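Local coordinates for glycoside hydrolase family 16 protein (Bacteroides ovatus, PDB 7KR6) that probably hydrolyses O-glycosyl bonds as an endo-glucanase acting on mixed-linkage beta-glucans, at residues A[148-156]-A[241-249]; A[197-208]-A[212-223]. The protein carries 1 engineered substitution. All blocks are in the same frame, centred on the assembly; numbering follows the deposited sequence.

Interaction 1 of 2, residues A[148-156]-A[241-249]; sequences MAMGEQSGM and GGAFTGITD. Engineered in segment 148-156: Ala-149 (natural residue Glu).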
loop_
_atom_site.group_PDB
_atom_site.type_symbol
_atom_site.label_atom_id
_atom_site.label_comp_id
_atom_site.label_asym_id
_atom_site.label_seq_id
_atom_site.Cartn_x
_atom_site.Cartn_y
_atom_site.Cartn_z
ATOM N N MET A 148 -1.181 6.141 12.723
ATOM C CA MET A 148 -2.453 5.406 12.561
ATOM C C MET A 148 -3.289 6.157 11.541
ATOM O O MET A 148 -3.384 7.371 11.590
ATOM C CB MET A 148 -3.174 5.335 13.913
ATOM C CG MET A 148 -4.624 4.793 13.910
ATOM S SD MET A 148 -5.892 5.947 13.351
ATOM C CE MET A 148 -5.964 7.111 14.716
ATOM N N ALA A 149 -3.920 5.395 10.659
ATOM C CA ALA A 149 -5.026 5.851 9.822
ATOM C C ALA A 149 -6.039 4.722 9.768
ATOM O O ALA A 149 -5.643 3.554 9.794
ATOM C CB ALA A 149 -4.557 6.203 8.457
ATOM N N MET A 150 -7.307 5.086 9.726
ATOM C CA MET A 150 -8.375 4.089 9.411
ATOM C C MET A 150 -9.164 4.619 8.230
ATOM O O MET A 150 -9.048 5.799 7.851
ATOM C CB MET A 150 -9.278 3.851 10.618
ATOM C CG MET A 150 -8.513 3.296 11.780
ATOM S SD MET A 150 -9.500 2.650 13.127
ATOM C CE MET A 150 -9.905 1.037 12.451
ATOM N N GLY A 151 -9.952 3.743 7.613
ATOM C CA GLY A 151 -10.809 4.182 6.496
ATOM C C GLY A 151 -10.369 3.613 5.157
ATOM O O GLY A 151 -10.954 4.002 4.129
ATOM N N GLU A 152 -9.325 2.781 5.085
ATOM C CA GLU A 152 -8.759 2.357 3.775
ATOM C C GLU A 152 -9.795 1.584 2.950
ATOM O O GLU A 152 -10.600 0.841 3.553
ATOM C CB GLU A 152 -7.505 1.517 3.992
ATOM C CG GLU A 152 -6.607 1.411 2.769
ATOM C CD GLU A 152 -6.871 0.185 1.903
ATOM O OE1 GLU A 152 -6.646 0.248 0.708
ATOM O OE2 GLU A 152 -7.402 -0.805 2.429
ATOM N N GLN A 153 -9.741 1.752 1.622
ATOM C CA GLN A 153 -10.637 1.093 0.614
ATOM C C GLN A 153 -10.860 -0.394 0.966
ATOM O O GLN A 153 -12.021 -0.832 0.981
ATOM C CB GLN A 153 -9.992 1.218 -0.772
ATOM C CG GLN A 153 -10.774 0.590 -1.916
ATOM C CD GLN A 153 -10.179 0.943 -3.266
ATOM O OE1 GLN A 153 -9.415 1.882 -3.405
ATOM N NE2 GLN A 153 -10.554 0.203 -4.286
ATOM N N SER A 154 -9.812 -1.171 1.189
ATOM C CA SER A 154 -9.954 -2.660 1.317
ATOM C C SER A 154 -10.705 -3.027 2.606
ATOM O O SER A 154 -11.439 -4.044 2.596
ATOM C CB SER A 154 -8.615 -3.382 1.236
ATOM O OG SER A 154 -7.893 -3.205 2.446
ATOM N N GLY A 155 -10.634 -2.186 3.648
ATOM C CA GLY A 155 -11.360 -2.376 4.918
ATOM C C GLY A 155 -12.854 -2.478 4.669
ATOM O O GLY A 155 -13.530 -3.230 5.392
ATOM N N MET A 156 -13.345 -1.741 3.676
ATOM C CA MET A 156 -14.754 -1.819 3.246
ATOM C C MET A 156 -14.898 -2.945 2.198
ATOM O O MET A 156 -16.097 -3.208 1.929
ATOM C CB MET A 156 -15.235 -0.477 2.683
ATOM C CG MET A 156 -15.204 0.677 3.735
ATOM S SD MET A 156 -15.437 2.251 2.940
ATOM C CE MET A 156 -13.755 2.602 2.471
ATOM N N GLY A 241 -13.361 11.149 2.232
ATOM C CA GLY A 241 -12.925 10.697 0.911
ATOM C C GLY A 241 -11.432 10.863 0.696
ATOM O O GLY A 241 -10.731 11.218 1.643
ATOM N N GLY A 242 -11.008 10.707 -0.535
ATOM C CA GLY A 242 -9.594 10.634 -0.900
ATOM C C GLY A 242 -9.250 9.264 -1.454
ATOM O O GLY A 242 -9.907 8.258 -1.119
ATOM N N ALA A 243 -8.152 9.193 -2.189
ATOM C CA ALA A 243 -7.727 7.961 -2.883
ATOM C C ALA A 243 -7.589 6.793 -1.903
ATOM O O ALA A 243 -7.966 5.682 -2.255
ATOM C CB ALA A 243 -6.442 8.153 -3.600
ATOM N N PHE A 244 -7.068 7.046 -0.703
ATOM C CA PHE A 244 -6.890 6.017 0.339
ATOM C C PHE A 244 -8.186 5.272 0.604
ATOM O O PHE A 244 -8.145 4.044 0.840
ATOM C CB PHE A 244 -6.359 6.724 1.574
ATOM C CG PHE A 244 -6.162 5.852 2.774
ATOM C CD1 PHE A 244 -5.021 5.074 2.894
ATOM C CD2 PHE A 244 -7.080 5.890 3.791
ATOM C CE1 PHE A 244 -4.805 4.323 4.046
ATOM C CE2 PHE A 244 -6.846 5.171 4.950
ATOM C CZ PHE A 244 -5.717 4.380 5.066
ATOM N N THR A 245 -9.302 5.988 0.580
ATOM C CA THR A 245 -10.626 5.419 0.948
ATOM C C THR A 245 -11.277 4.770 -0.292
ATOM O O THR A 245 -12.251 4.020 -0.107
ATOM C CB THR A 245 -11.571 6.489 1.468
ATOM O OG1 THR A 245 -11.999 7.325 0.382
ATOM C CG2 THR A 245 -10.995 7.356 2.570
ATOM N N GLY A 246 -10.738 5.058 -1.462
ATOM C CA GLY A 246 -11.292 4.681 -2.767
ATOM C C GLY A 246 -12.523 5.474 -3.153
ATOM O O GLY A 246 -13.077 5.179 -4.242
ATOM N N ILE A 247 -12.876 6.516 -2.409
ATOM C CA ILE A 247 -14.027 7.390 -2.714
ATOM C C ILE A 247 -13.529 8.790 -3.007
ATOM O O ILE A 247 -13.034 9.462 -2.041
ATOM C CB ILE A 247 -14.981 7.385 -1.526
ATOM C CG1 ILE A 247 -15.581 5.997 -1.329
ATOM C CG2 ILE A 247 -16.022 8.474 -1.686
ATOM C CD1 ILE A 247 -16.151 5.794 0.055
ATOM N N THR A 248 -13.622 9.236 -4.270
ATOM C CA THR A 248 -13.107 10.539 -4.732
ATOM C C THR A 248 -14.233 11.319 -5.408
ATOM O O THR A 248 -13.970 12.359 -5.897
ATOM C CB THR A 248 -11.869 10.364 -5.621
ATOM O OG1 THR A 248 -12.188 9.545 -6.750
ATOM C CG2 THR A 248 -10.738 9.699 -4.861
ATOM N N ASP A 249 -15.476 10.844 -5.306
ATOM C CA ASP A 249 -16.667 11.480 -5.926
ATOM C C ASP A 249 -17.726 11.487 -4.844
ATOM O O ASP A 249 -17.941 10.423 -4.224
ATOM C CB ASP A 249 -17.040 10.716 -7.196
ATOM C CG ASP A 249 -18.410 10.986 -7.800
ATOM O OD1 ASP A 249 -19.109 11.955 -7.358
ATOM O OD2 ASP A 249 -18.763 10.204 -8.730
HETATM O O HOH W 1 -6.170 2.393 -0.558
#
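Phe-244 and Glu-152 form the tight half of this contact. CB of Glu-152 lies over one face of the phenyl ring, 3.9 Å from the ring centroid and displaced toward the rim, a CH-pi contact. The Glu-152 side chain crosses the ring at about a right angle. With CG of Phe-244 anti to its backbone N (chi1 178°), the ring is carried toward Ala-149, Met-150 and Glu-152. Its in-plane edge meets the carbonyl of Met-150, with CE2 of Phe-244 3.7 Å from Met-150 O. CB of Ala-149, an engineered residue, comes within 4.0 Å of CZ of Phe-244.

The backbones lock together just beyond the ring. Gln-153 N donates to Phe-244 O over 2.9 Å, in the carbonyl plane and on a lone pair, and CA of Glu-152 approaches the same oxygen. A water bridges this carbonyl to Glu-152 OE1. The other carboxylate oxygen, OE2, accepts from Ser-154 N (2.7 Å) from above the carboxylate plane and also from Gln-164, so more than one donor holds OE2.

Toward Gln-153 and Gly-246, both exposed, the fit loosens. The extended Gln-153 side chain runs alongside the loop and brings OE1 3.4 Å from Gly-246 CA, while Met-156, bent at its end, sets CE against Thr-245 O. Within 241-249, Thr-245 OG1 accepts from Ile-247 N (3.0 Å), an ST turn, and bonds to Gly-242 O, bracing the loop internally.

Phe-244 also stacks on Trp-126 of the glycan pocket, and the side chain of Ala-149 is about 5 Å from the bound 2-deoxy-2-fluoroglucose. The arrangement is thus a loop packed beside the substrate cleft, at the end of the strand bearing Glu-144 and Asp-146, in the beta-jelly-roll fold of glycoside hydrolase family 16.

Interaction 2 of 2, residues A[197-208]-A[212-223]; sequences HTYSLDWDENNL and IDNVKFHTFDIS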
loop_
_atom_site.group_PDB
_atom_site.type_symbol
_atom_site.label_atom_id
_atom_site.label_comp_id
_atom_site.label_asym_id
_atom_site.label_seq_id
_atom_site.Cartn_x
_atom_site.Cartn_y
_atom_site.Cartn_z
ATOM N N HIS A 197 -8.950 4.960 22.634
ATOM C CA HIS A 197 -7.851 3.977 22.507
ATOM C C HIS A 197 -6.520 4.728 22.407
ATOM O O HIS A 197 -6.504 5.878 21.959
ATOM C CB HIS A 197 -8.078 3.042 21.307
ATOM C CG HIS A 197 -9.361 2.280 21.396
ATOM N ND1 HIS A 197 -9.431 1.025 21.966
ATOM C CD2 HIS A 197 -10.609 2.618 21.010
ATOM C CE1 HIS A 197 -10.687 0.617 21.929
ATOM N NE2 HIS A 197 -11.444 1.581 21.372
ATOM N N THR A 198 -5.466 4.110 22.880
ATOM C CA THR A 198 -4.144 4.746 22.949
ATOM C C THR A 198 -3.353 4.295 21.719
ATOM O O THR A 198 -3.191 3.060 21.502
ATOM C CB THR A 198 -3.398 4.382 24.228
ATOM O OG1 THR A 198 -4.218 4.901 25.279
ATOM C CG2 THR A 198 -2.032 5.022 24.290
ATOM N N TYR A 199 -2.853 5.258 20.969
ATOM C CA TYR A 199 -2.003 5.045 19.780
ATOM C C TYR A 199 -0.615 5.539 20.188
ATOM O O TYR A 199 -0.521 6.698 20.566
ATOM C CB TYR A 199 -2.591 5.776 18.559
ATOM C CG TYR A 199 -3.984 5.285 18.242
ATOM C CD1 TYR A 199 -4.123 4.187 17.435
ATOM C CD2 TYR A 199 -5.126 5.837 18.808
ATOM C CE1 TYR A 199 -5.363 3.653 17.156
ATOM C CE2 TYR A 199 -6.385 5.301 18.561
ATOM C CZ TYR A 199 -6.492 4.212 17.716
ATOM O OH TYR A 199 -7.715 3.669 17.408
ATOM N N SER A 200 0.382 4.658 20.100
ATOM C CA SER A 200 1.765 4.937 20.559
ATOM C C SER A 200 2.749 4.733 19.415
ATOM O O SER A 200 2.618 3.778 18.641
ATOM C CB SER A 200 2.107 4.049 21.702
ATOM O OG SER A 200 1.113 4.161 22.722
ATOM N N LEU A 201 3.760 5.590 19.364
ATOM C CA LEU A 201 4.915 5.417 18.469
ATOM C C LEU A 201 6.175 5.475 19.311
ATOM O O LEU A 201 6.395 6.528 19.956
ATOM C CB LEU A 201 4.964 6.530 17.426
ATOM C CG LEU A 201 6.219 6.508 16.561
ATOM C CD1 LEU A 201 6.201 5.374 15.557
ATOM C CD2 LEU A 201 6.401 7.807 15.852
ATOM N N ASP A 202 6.953 4.413 19.266
ATOM C CA ASP A 202 8.331 4.364 19.802
ATOM C C ASP A 202 9.270 4.709 18.655
ATOM O O ASP A 202 9.084 4.215 17.523
ATOM C CB ASP A 202 8.640 3.001 20.380
ATOM C CG ASP A 202 8.065 2.768 21.758
ATOM O OD1 ASP A 202 8.475 3.509 22.698
ATOM O OD2 ASP A 202 7.283 1.814 21.898
ATOM N N TRP A 203 10.319 5.466 18.931
ATOM C CA TRP A 203 11.201 5.980 17.868
ATOM C C TRP A 203 12.616 6.026 18.454
ATOM O O TRP A 203 12.788 6.676 19.502
ATOM C CB TRP A 203 10.706 7.353 17.451
ATOM C CG TRP A 203 11.511 8.075 16.425
ATOM C CD1 TRP A 203 12.477 7.619 15.578
ATOM C CD2 TRP A 203 11.301 9.452 16.109
ATOM N NE1 TRP A 203 12.851 8.618 14.726
ATOM C CE2 TRP A 203 12.178 9.772 15.058
ATOM C CE3 TRP A 203 10.456 10.432 16.623
ATOM C CZ2 TRP A 203 12.218 11.055 14.504
ATOM C CZ3 TRP A 203 10.501 11.706 16.081
ATOM C CH2 TRP A 203 11.370 12.004 15.021
ATOM N N ASP A 204 13.516 5.277 17.843
ATOM C CA ASP A 204 14.968 5.371 18.159
ATOM C C ASP A 204 15.738 5.376 16.850
ATOM O O ASP A 204 15.113 5.433 15.802
ATOM C CB ASP A 204 15.378 4.284 19.144
ATOM C CG ASP A 204 15.379 2.849 18.619
ATOM O OD1 ASP A 204 15.298 2.640 17.411
ATOM O OD2 ASP A 204 15.534 1.923 19.470
ATOM N N GLU A 205 17.072 5.291 16.889
ATOM C CA GLU A 205 17.872 5.393 15.651
ATOM C C GLU A 205 17.647 4.195 14.721
ATOM O O GLU A 205 18.027 4.329 13.563
ATOM C CB GLU A 205 19.362 5.609 15.959
ATOM C CG GLU A 205 20.010 4.450 16.661
ATOM C CD GLU A 205 21.427 4.742 17.145
ATOM O OE1 GLU A 205 21.916 5.831 16.854
ATOM O OE2 GLU A 205 22.008 3.881 17.813
ATOM N N ASN A 206 17.054 3.090 15.200
ATOM C CA ASN A 206 16.892 1.860 14.412
ATOM C C ASN A 206 15.441 1.642 13.982
ATOM O O ASN A 206 15.246 1.175 12.873
ATOM C CB ASN A 206 17.399 0.650 15.185
ATOM C CG ASN A 206 18.898 0.727 15.380
ATOM O OD1 ASN A 206 19.392 0.627 16.503
ATOM N ND2 ASN A 206 19.604 1.090 14.333
ATOM N N ASN A 207 14.482 1.935 14.846
ATOM C CA ASN A 207 13.084 1.455 14.676
ATOM C C ASN A 207 12.035 2.513 14.957
ATOM O O ASN A 207 12.154 3.349 15.881
ATOM C CB ASN A 207 12.825 0.265 15.596
ATOM C CG ASN A 207 13.729 -0.912 15.289
ATOM O OD1 ASN A 207 14.488 -1.363 16.165
ATOM N ND2 ASN A 207 13.656 -1.418 14.086
ATOM N N LEU A 208 10.957 2.440 14.162
ATOM C CA LEU A 208 9.668 3.086 14.466
ATOM C C LEU A 208 8.697 1.961 14.810
ATOM O O LEU A 208 8.490 1.108 13.939
ATOM C CB LEU A 208 9.200 3.845 13.226
ATOM C CG LEU A 208 10.023 5.071 12.863
ATOM C CD1 LEU A 208 9.566 5.594 11.523
ATOM C CD2 LEU A 208 9.918 6.167 13.922
ATOM N N ILE A 212 -1.029 -0.142 19.696
ATOM C CA ILE A 212 -2.442 0.228 19.839
ATOM C C ILE A 212 -2.911 -0.460 21.121
ATOM O O ILE A 212 -2.810 -1.695 21.202
ATOM C CB ILE A 212 -3.277 -0.137 18.587
ATOM C CG1 ILE A 212 -2.702 0.540 17.338
ATOM C CG2 ILE A 212 -4.728 0.220 18.777
ATOM C CD1 ILE A 212 -3.227 -0.022 16.040
ATOM N N ASP A 213 -3.322 0.359 22.067
ATOM C CA ASP A 213 -3.667 -0.083 23.431
ATOM C C ASP A 213 -2.564 -0.975 23.986
ATOM O O ASP A 213 -2.873 -2.057 24.541
ATOM C CB ASP A 213 -5.022 -0.774 23.404
ATOM C CG ASP A 213 -6.203 0.149 23.177
ATOM O OD1 ASP A 213 -6.100 1.312 23.531
ATOM O OD2 ASP A 213 -7.244 -0.345 22.696
ATOM N N ASN A 214 -1.310 -0.561 23.773
ATOM C CA ASN A 214 -0.087 -1.158 24.360
ATOM C C ASN A 214 0.207 -2.537 23.776
ATOM O O ASN A 214 1.131 -3.212 24.251
ATOM C CB ASN A 214 -0.166 -1.196 25.880
ATOM C CG ASN A 214 -0.271 0.187 26.469
ATOM O OD1 ASN A 214 0.424 1.101 26.038
ATOM N ND2 ASN A 214 -1.196 0.350 27.392
ATOM N N VAL A 215 -0.415 -2.894 22.663
ATOM C CA VAL A 215 -0.053 -4.122 21.930
ATOM C C VAL A 215 0.728 -3.689 20.680
ATOM O O VAL A 215 0.155 -2.935 19.849
ATOM C CB VAL A 215 -1.297 -4.964 21.593
ATOM C CG1 VAL A 215 -0.937 -6.210 20.820
ATOM C CG2 VAL A 215 -2.061 -5.332 22.863
ATOM N N LYS A 216 1.941 -4.165 20.528
ATOM C CA LYS A 216 2.795 -3.761 19.391
ATOM C C LYS A 216 2.117 -4.256 18.111
ATOM O O LYS A 216 1.688 -5.446 18.010
ATOM C CB LYS A 216 4.223 -4.221 19.634
ATOM C CG LYS A 216 4.852 -3.497 20.826
ATOM C CD LYS A 216 6.279 -3.829 21.082
ATOM C CE LYS A 216 6.783 -2.967 22.219
ATOM N NZ LYS A 216 8.214 -3.226 22.452
ATOM N N PHE A 217 1.987 -3.334 17.161
ATOM C CA PHE A 217 1.264 -3.494 15.874
ATOM C C PHE A 217 2.230 -3.682 14.705
ATOM O O PHE A 217 2.057 -4.628 13.918
ATOM C CB PHE A 217 0.363 -2.299 15.662
ATOM C CG PHE A 217 -0.492 -2.343 14.431
ATOM C CD1 PHE A 217 -1.542 -3.239 14.335
ATOM C CD2 PHE A 217 -0.231 -1.487 13.360
ATOM C CE1 PHE A 217 -2.363 -3.241 13.219
ATOM C CE2 PHE A 217 -1.054 -1.502 12.248
ATOM C CZ PHE A 217 -2.111 -2.376 12.176
ATOM N N HIS A 218 3.263 -2.853 14.583
ATOM C CA HIS A 218 4.220 -2.960 13.453
ATOM C C HIS A 218 5.507 -2.195 13.785
ATOM O O HIS A 218 5.415 -1.195 14.520
ATOM C CB HIS A 218 3.615 -2.433 12.152
ATOM C CG HIS A 218 4.475 -2.733 10.988
ATOM N ND1 HIS A 218 4.732 -4.018 10.577
ATOM C CD2 HIS A 218 5.131 -1.926 10.137
ATOM C CE1 HIS A 218 5.532 -3.974 9.523
ATOM N NE2 HIS A 218 5.798 -2.707 9.241
ATOM N N THR A 219 6.625 -2.643 13.223
ATOM C CA THR A 219 7.925 -1.928 13.297
ATOM C C THR A 219 8.413 -1.684 11.855
ATOM O O THR A 219 8.483 -2.656 11.056
ATOM C CB THR A 219 8.940 -2.724 14.129
ATOM O OG1 THR A 219 8.433 -2.877 15.451
ATOM C CG2 THR A 219 10.301 -2.062 14.131
ATOM N N PHE A 220 8.805 -0.429 11.588
ATOM C CA PHE A 220 9.600 -0.045 10.407
ATOM C C PHE A 220 11.058 0.109 10.830
ATOM O O PHE A 220 11.356 0.795 11.808
ATOM C CB PHE A 220 9.091 1.260 9.804
ATOM C CG PHE A 220 7.664 1.266 9.341
ATOM C CD1 PHE A 220 7.341 0.714 8.114
ATOM C CD2 PHE A 220 6.680 1.867 10.095
ATOM C CE1 PHE A 220 6.047 0.738 7.643
ATOM C CE2 PHE A 220 5.377 1.890 9.620
ATOM C CZ PHE A 220 5.080 1.351 8.392
ATOM N N ASP A 221 11.945 -0.482 10.045
ATOM C CA ASP A 221 13.417 -0.318 10.156
ATOM C C ASP A 221 13.803 1.011 9.527
ATOM O O ASP A 221 13.603 1.172 8.328
ATOM C CB ASP A 221 14.115 -1.463 9.463
ATOM C CG ASP A 221 15.631 -1.381 9.459
ATOM O OD1 ASP A 221 16.192 -0.494 10.096
ATOM O OD2 ASP A 221 16.213 -2.297 8.873
ATOM N N ILE A 222 14.366 1.929 10.300
ATOM C CA ILE A 222 14.821 3.230 9.735
ATOM C C ILE A 222 16.330 3.392 9.898
ATOM O O ILE A 222 16.777 4.543 9.696
ATOM C CB ILE A 222 14.075 4.395 10.404
ATOM C CG1 ILE A 222 14.193 4.420 11.941
ATOM C CG2 ILE A 222 12.609 4.414 9.948
ATOM C CD1 ILE A 222 13.899 5.757 12.596
ATOM N N SER A 223 17.024 2.354 10.342
ATOM C CA SER A 223 18.494 2.416 10.605
ATOM C C SER A 223 19.215 3.102 9.454
ATOM O O SER A 223 20.101 3.949 9.745
ATOM C CB SER A 223 19.064 1.035 10.895
ATOM O OG SER A 223 18.821 0.168 9.806
HETATM O O HOH W 2 -0.565 1.919 22.562
HETATM O O HOH W 3 9.167 -0.635 21.111
HETATM O O HOH W 4 20.375 4.918 12.399
#
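Leu-208 and Ile-222 bury the most surface here, packing across each other at about a right angle, with CD1 of Leu-208 3.6 Å from CG2 of Ile-222. In Ile-222, CG1 lies between the backbone N and the carbonyl carbon (chi1 56°). With the chain extended beyond CG1, this takes CD1 to the indole edge of Trp-203, 3.7 Å from NE1, which itself donates to Phe-228 O. The backbone frames these two residues: Leu-208 forms an antiparallel hydrogen-bonded pair with Phe-220, its N donating to Phe-220 O over 2.9 Å, and Ile-222 N donates to Asn-206 O. An Asx turn at Asp-221 rounds off this end, its OD1 accepting from both N and OG of Ser-223.

At the far end Asp-213, in the type I' turn from Ile-212 to Val-215, grips the start of strand 197-203. Its OD2 offers the syn lone pair to His-197 ND1 (2.7 Å), which points at it in the ring plane along a nearly straight bond (170°). OD1 takes Thr-198 N at 2.9 Å, and Asp-213 N returns a bond to Thr-198 O.

His-197 NE2 pairs in turn with Asp-193, so the imidazole sits between two carboxylates. That setting would favour a doubly protonated, cationic ring, making this end of the contact probably ionic, whereas at the other end apolar Leu-208/Ile-222 packing sits among backbone bonds.

Overall arrangement
Along the chain, 148-156 comes first, leaving strand 144-150; then 197-208 and 212-223 follow, and 241-249 comes last, after strand 232-240. Interaction 1 closes a loop of 84 intervening residues, and interaction 2, with three residues between its segments, lies wholly within that loop, so the two nest without crossing. The longer closure joins the end of strand 144-150 to a loop beside the glycan site; the shorter one gathers strands 197-203, 207-212 and 215-221. Their centres are 23 Å apart, yet the segments meet where Met-148 CG packs 3.5 Å from Tyr-199 CE1, linking the cleft-side strand to the strands of interaction 2.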